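PDB 4R84: sialyltransferase 0160, which transfers sialic acid from CMP-sialic acid to a galactoside acceptor, probably forming an alpha-2,6 linkage, as a GT-B glycosyltransferase. Local coordinates for residues T255-L267 with A274-Y288. Numbering follows the deposited sequence.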
loop_
_atom_site.group_PDB
_atom_site.type_symbol
_atom_site.label_atom_id
_atom_site.label_comp_id
_atom_site.label_asym_id
_atom_site.label_seq_id
_atom_site.Cartn_x
_atom_site.Cartn_y
_atom_site.Cartn_z
ATOM N N THR A 255 -17.439 -22.069 -7.404
ATOM C CA THR A 255 -17.464 -21.212 -8.580
ATOM C C THR A 255 -16.107 -20.512 -8.740
ATOM O O THR A 255 -15.569 -20.447 -9.851
ATOM C CB THR A 255 -18.602 -20.194 -8.496
ATOM O OG1 THR A 255 -19.846 -20.901 -8.392
ATOM C CG2 THR A 255 -18.635 -19.320 -9.738
ATOM N N LEU A 256 -15.541 -20.029 -7.634
ATOM C CA LEU A 256 -14.212 -19.410 -7.664
ATOM C C LEU A 256 -13.167 -20.343 -8.262
ATOM O O LEU A 256 -12.446 -19.973 -9.197
ATOM C CB LEU A 256 -13.750 -19.014 -6.264
ATOM C CG LEU A 256 -14.148 -17.662 -5.699
ATOM C CD1 LEU A 256 -13.314 -17.357 -4.469
ATOM C CD2 LEU A 256 -13.987 -16.587 -6.757
ATOM N N GLU A 257 -13.103 -21.555 -7.720
ATOM C CA GLU A 257 -12.172 -22.573 -8.191
ATOM C C GLU A 257 -12.354 -22.849 -9.669
ATOM O O GLU A 257 -11.380 -23.002 -10.407
ATOM C CB GLU A 257 -12.369 -23.873 -7.406
ATOM C CG GLU A 257 -11.661 -23.924 -6.065
ATOM C CD GLU A 257 -12.128 -25.056 -5.188
ATOM O OE1 GLU A 257 -13.027 -25.825 -5.616
ATOM O OE2 GLU A 257 -11.597 -25.208 -4.050
ATOM N N GLY A 258 -13.609 -22.870 -10.099
ATOM C CA GLY A 258 -13.922 -23.136 -11.483
ATOM C C GLY A 258 -13.500 -22.005 -12.399
ATOM O O GLY A 258 -13.301 -22.219 -13.595
ATOM N N GLU A 259 -13.343 -20.805 -11.845
ATOM C CA GLU A 259 -12.988 -19.653 -12.666
ATOM C C GLU A 259 -11.481 -19.365 -12.716
ATOM O O GLU A 259 -11.046 -18.450 -13.423
ATOM C CB GLU A 259 -13.757 -18.427 -12.184
ATOM C CG GLU A 259 -15.183 -18.434 -12.724
ATOM C CD GLU A 259 -16.074 -17.399 -12.087
ATOM O OE1 GLU A 259 -17.225 -17.249 -12.556
ATOM O OE2 GLU A 259 -15.633 -16.747 -11.117
ATOM N N VAL A 260 -10.682 -20.161 -12.008
ATOM C CA VAL A 260 -9.234 -19.998 -12.101
ATOM C C VAL A 260 -8.778 -20.182 -13.550
ATOM O O VAL A 260 -8.011 -19.371 -14.071
ATOM C CB VAL A 260 -8.473 -20.980 -11.183
ATOM C CG1 VAL A 260 -6.960 -20.916 -11.449
ATOM C CG2 VAL A 260 -8.753 -20.665 -9.728
ATOM N N SER A 261 -9.252 -21.234 -14.213
ATOM C CA SER A 261 -8.845 -21.471 -15.598
ATOM C C SER A 261 -9.370 -20.363 -16.511
ATOM O O SER A 261 -8.763 -20.031 -17.520
ATOM C CB SER A 261 -9.309 -22.848 -16.083
ATOM O OG SER A 261 -10.719 -22.971 -16.048
ATOM N N LEU A 262 -10.510 -19.792 -16.148
ATOM C CA LEU A 262 -11.069 -18.674 -16.893
ATOM C C LEU A 262 -10.103 -17.481 -16.860
ATOM O O LEU A 262 -9.786 -16.883 -17.893
ATOM C CB LEU A 262 -12.428 -18.290 -16.308
ATOM C CG LEU A 262 -13.410 -17.496 -17.166
ATOM C CD1 LEU A 262 -13.605 -18.146 -18.522
ATOM C CD2 LEU A 262 -14.737 -17.375 -16.438
ATOM N N LEU A 263 -9.635 -17.140 -15.665
ATOM C CA LEU A 263 -8.651 -16.073 -15.518
ATOM C C LEU A 263 -7.360 -16.426 -16.252
ATOM O O LEU A 263 -6.813 -15.613 -16.991
ATOM C CB LEU A 263 -8.385 -15.787 -14.038
ATOM C CG LEU A 263 -7.371 -14.666 -13.750
ATOM C CD1 LEU A 263 -7.774 -13.363 -14.417
ATOM C CD2 LEU A 263 -7.203 -14.467 -12.243
ATOM N N ALA A 264 -6.890 -17.651 -16.054
ATOM C CA ALA A 264 -5.647 -18.123 -16.679
ATOM C C ALA A 264 -5.666 -18.037 -18.207
ATOM O O ALA A 264 -4.705 -17.567 -18.821
ATOM C CB ALA A 264 -5.361 -19.550 -16.243
ATOM N N ASN A 265 -6.747 -18.506 -18.825
ATOM C CA ASN A 265 -6.838 -18.505 -20.281
ATOM C C ASN A 265 -6.996 -17.105 -20.847
ATOM O O ASN A 265 -6.533 -16.820 -21.945
ATOM C CB ASN A 265 -7.998 -19.381 -20.755
ATOM C CG ASN A 265 -7.795 -20.844 -20.425
ATOM O OD1 ASN A 265 -6.672 -21.299 -20.244
ATOM N ND2 ASN A 265 -8.893 -21.588 -20.341
ATOM N N TYR A 266 -7.656 -16.234 -20.095
ATOM C CA TYR A 266 -7.813 -14.847 -20.512
ATOM C C TYR A 266 -6.453 -14.160 -20.533
ATOM O O TYR A 266 -6.108 -13.450 -21.483
ATOM C CB TYR A 266 -8.774 -14.109 -19.575
ATOM C CG TYR A 266 -9.025 -12.680 -19.979
ATOM C CD1 TYR A 266 -9.944 -12.373 -20.978
ATOM C CD2 TYR A 266 -8.360 -11.632 -19.352
ATOM C CE1 TYR A 266 -10.179 -11.064 -21.354
ATOM C CE2 TYR A 266 -8.590 -10.322 -19.721
ATOM C CZ TYR A 266 -9.505 -10.044 -20.724
ATOM O OH TYR A 266 -9.744 -8.737 -21.090
ATOM N N LEU A 267 -5.679 -14.382 -19.475
ATOM C CA LEU A 267 -4.352 -13.808 -19.387
ATOM C C LEU A 267 -3.442 -14.372 -20.476
ATOM O O LEU A 267 -2.635 -13.638 -21.046
ATOM C CB LEU A 267 -3.736 -14.039 -18.002
ATOM C CG LEU A 267 -4.447 -13.387 -16.808
ATOM C CD1 LEU A 267 -3.694 -13.682 -15.495
ATOM C CD2 LEU A 267 -4.556 -11.896 -17.034
ATOM N N ALA A 274 -13.744 -13.548 -19.754
ATOM C CA ALA A 274 -13.118 -13.171 -18.495
ATOM C C ALA A 274 -13.987 -13.597 -17.323
ATOM O O ALA A 274 -15.213 -13.656 -17.451
ATOM C CB ALA A 274 -12.872 -11.674 -18.460
ATOM N N PRO A 275 -13.362 -13.897 -16.174
ATOM C CA PRO A 275 -14.173 -14.184 -14.990
ATOM C C PRO A 275 -14.943 -12.946 -14.587
ATOM O O PRO A 275 -14.441 -11.839 -14.731
ATOM C CB PRO A 275 -13.136 -14.544 -13.910
ATOM C CG PRO A 275 -11.901 -14.811 -14.640
ATOM C CD PRO A 275 -11.926 -13.956 -15.870
ATOM N N LYS A 276 -16.172 -13.133 -14.127
ATOM C CA LYS A 276 -16.959 -12.020 -13.643
ATOM C C LYS A 276 -16.969 -12.081 -12.117
ATOM O O LYS A 276 -16.850 -13.161 -11.521
ATOM C CB LYS A 276 -18.380 -12.044 -14.211
ATOM C CG LYS A 276 -19.178 -10.784 -13.858
ATOM C CD LYS A 276 -20.614 -10.826 -14.355
ATOM C CE LYS A 276 -21.346 -9.526 -14.004
ATOM N NZ LYS A 276 -20.859 -8.337 -14.767
ATOM N N GLY A 277 -17.080 -10.917 -11.493
ATOM C CA GLY A 277 -17.202 -10.841 -10.055
ATOM C C GLY A 277 -15.960 -11.292 -9.318
ATOM O O GLY A 277 -14.839 -11.038 -9.775
ATOM N N MET A 278 -16.168 -11.983 -8.198
ATOM C CA MET A 278 -15.094 -12.329 -7.279
ATOM C C MET A 278 -14.018 -13.158 -7.956
ATOM O O MET A 278 -12.862 -13.145 -7.533
ATOM C CB MET A 278 -15.649 -13.057 -6.058
ATOM C CG MET A 278 -16.503 -12.142 -5.184
ATOM S SD MET A 278 -15.599 -10.665 -4.681
ATOM C CE MET A 278 -16.762 -9.871 -3.571
ATOM N N GLY A 279 -14.404 -13.854 -9.021
ATOM C CA GLY A 279 -13.477 -14.693 -9.753
ATOM C C GLY A 279 -12.353 -13.941 -10.427
ATOM O O GLY A 279 -11.328 -14.539 -10.769
ATOM N N ASN A 280 -12.509 -12.637 -10.629
ATOM C CA ASN A 280 -11.397 -11.896 -11.227
ATOM C C ASN A 280 -10.626 -11.138 -10.169
ATOM O O ASN A 280 -9.711 -10.382 -10.486
ATOM C CB ASN A 280 -11.885 -10.950 -12.343
ATOM C CG ASN A 280 -12.729 -9.786 -11.839
ATOM O OD1 ASN A 280 -12.530 -9.259 -10.747
ATOM N ND2 ASN A 280 -13.658 -9.349 -12.674
ATOM N N ARG A 281 -11.006 -11.349 -8.909
ATOM C CA ARG A 281 -10.449 -10.589 -7.797
ATOM C C ARG A 281 -9.632 -11.475 -6.852
ATOM O O ARG A 281 -8.520 -11.123 -6.465
ATOM C CB ARG A 281 -11.591 -9.901 -7.017
ATOM C CG ARG A 281 -11.133 -9.030 -5.851
ATOM C CD ARG A 281 -12.305 -8.302 -5.167
ATOM N NE ARG A 281 -13.040 -7.439 -6.091
ATOM C CZ ARG A 281 -13.933 -6.520 -5.719
ATOM N NH1 ARG A 281 -14.218 -6.328 -4.433
ATOM N NH2 ARG A 281 -14.542 -5.781 -6.635
ATOM N N TYR A 282 -10.195 -12.620 -6.480
ATOM C CA TYR A 282 -9.594 -13.438 -5.434
ATOM C C TYR A 282 -9.059 -14.772 -5.947
ATOM O O TYR A 282 -8.967 -15.743 -5.197
ATOM C CB TYR A 282 -10.597 -13.678 -4.296
ATOM C CG TYR A 282 -10.860 -12.439 -3.477
ATOM C CD1 TYR A 282 -9.839 -11.826 -2.761
ATOM C CD2 TYR A 282 -12.130 -11.889 -3.413
ATOM C CE1 TYR A 282 -10.076 -10.688 -2.011
ATOM C CE2 TYR A 282 -12.382 -10.749 -2.665
ATOM C CZ TYR A 282 -11.364 -10.157 -1.965
ATOM O OH TYR A 282 -11.619 -9.029 -1.226
ATOM N N ASN A 283 -8.689 -14.810 -7.222
ATOM C CA ASN A 283 -8.027 -15.986 -7.795
ATOM C C ASN A 283 -6.573 -15.748 -8.195
ATOM O O ASN A 283 -5.937 -16.632 -8.771
ATOM C CB ASN A 283 -8.782 -16.477 -9.023
ATOM C CG ASN A 283 -9.866 -17.462 -8.681
ATOM O OD1 ASN A 283 -9.781 -18.177 -7.677
ATOM N ND2 ASN A 283 -10.898 -17.509 -9.514
ATOM N N TRP A 284 -6.051 -14.558 -7.930
ATOM C CA TRP A 284 -4.700 -14.243 -8.397
ATOM C C TRP A 284 -3.647 -15.101 -7.707
ATOM O O TRP A 284 -2.631 -15.435 -8.319
ATOM C CB TRP A 284 -4.406 -12.760 -8.216
ATOM C CG TRP A 284 -5.196 -11.957 -9.219
ATOM C CD1 TRP A 284 -6.464 -11.473 -9.071
ATOM C CD2 TRP A 284 -4.773 -11.580 -10.531
ATOM N NE1 TRP A 284 -6.855 -10.819 -10.216
ATOM C CE2 TRP A 284 -5.830 -10.879 -11.132
ATOM C CE3 TRP A 284 -3.596 -11.783 -11.269
ATOM C CZ2 TRP A 284 -5.748 -10.356 -12.426
ATOM C CZ3 TRP A 284 -3.513 -11.268 -12.554
ATOM C CH2 TRP A 284 -4.584 -10.560 -13.119
ATOM N N HIS A 285 -3.905 -15.485 -6.458
ATOM C CA HIS A 285 -2.939 -16.297 -5.706
ATOM C C HIS A 285 -2.827 -17.735 -6.234
ATOM O O HIS A 285 -1.900 -18.458 -5.873
ATOM C CB HIS A 285 -3.311 -16.312 -4.225
ATOM C CG HIS A 285 -4.574 -17.055 -3.933
ATOM N ND1 HIS A 285 -5.793 -16.675 -4.452
ATOM C CD2 HIS A 285 -4.811 -18.151 -3.174
ATOM C CE1 HIS A 285 -6.727 -17.512 -4.034
ATOM N NE2 HIS A 285 -6.157 -18.416 -3.255
ATOM N N LYS A 286 -3.763 -18.133 -7.093
ATOM C CA LYS A 286 -3.741 -19.451 -7.740
ATOM C C LYS A 286 -2.801 -19.462 -8.933
ATOM O O LYS A 286 -2.429 -20.520 -9.441
ATOM C CB LYS A 286 -5.150 -19.850 -8.204
ATOM C CG LYS A 286 -6.192 -20.077 -7.114
ATOM C CD LYS A 286 -5.998 -21.408 -6.407
ATOM C CE LYS A 286 -5.182 -21.289 -5.145
ATOM N NZ LYS A 286 -5.017 -22.624 -4.500
ATOM N N LEU A 287 -2.430 -18.281 -9.396
ATOM C CA LEU A 287 -1.628 -18.170 -10.613
ATOM C C LEU A 287 -0.276 -17.498 -10.417
ATOM O O LEU A 287 0.668 -17.747 -11.183
ATOM C CB LEU A 287 -2.420 -17.411 -11.681
ATOM C CG LEU A 287 -3.752 -18.058 -12.070
ATOM C CD1 LEU A 287 -4.511 -17.186 -13.064
ATOM C CD2 LEU A 287 -3.541 -19.445 -12.640
ATOM N N TYR A 288 -0.183 -16.647 -9.401
ATOM C CA TYR A 288 1.024 -15.893 -9.094
ATOM C C TYR A 288 1.203 -15.827 -7.594
ATOM O O TYR A 288 0.243 -16.022 -6.844
ATOM C CB TYR A 288 0.947 -14.469 -9.648
ATOM C CG TYR A 288 0.710 -14.410 -11.131
ATOM C CD1 TYR A 288 1.765 -14.502 -12.027
ATOM C CD2 TYR A 288 -0.590 -14.287 -11.639
ATOM C CE1 TYR A 288 1.541 -14.468 -13.401
ATOM C CE2 TYR A 288 -0.824 -14.246 -12.995
ATOM C CZ TYR A 288 0.246 -14.342 -13.873
ATOM O OH TYR A 288 0.012 -14.306 -15.222
HETATM O O HOH W 1 -17.650 -15.459 -14.510
#
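Segment 274-279 runs back along helix 252-267 from Y266 (CA 5.9 Å from that of A274) to L256 (CA 5.2 Å from that of G279), and after the 3-10 turn 278-280 the chain returns along it, N283 by V260 and L287 by A264. The helix is kinked where the amides of S261 and L262 lack bonds to the preceding turn. About a turn before the kink, N283 ND2 donates to L256 O (2.9 Å, 153° at the hydrogen), approaching from the carbonyl face opposite E259 N; it also grips G279 O. Asparagine suits this buried place because its OD1 can meanwhile bond Y312 OH. Branched V260 sets CG2 against the N283 amide and CG1 against L287 CD2. G279, lacking a side chain, lets E259 OE2 come within 3.3 Å of its CA, while a water bridges E259 OE1 to K276 N. P275, a rigid wedge, sets CG 3.4 Å from L263 N. With CG anti to the backbone N (chi1 -179°), L263 carries CD2 over the five-membered ring of W284, whose NE1 is fixed by N280 O (2.9 Å); L267 CD1 touches W284 CZ3 and the Y288 ring edge. A274 CB lies over one face of the Y266 ring in a CH-pi contact, offset toward its rim. This return leads into strand 290-294, parallel to 225-233, a helical connection characteristic of the Rossmann-like domains of GT-B enzymes.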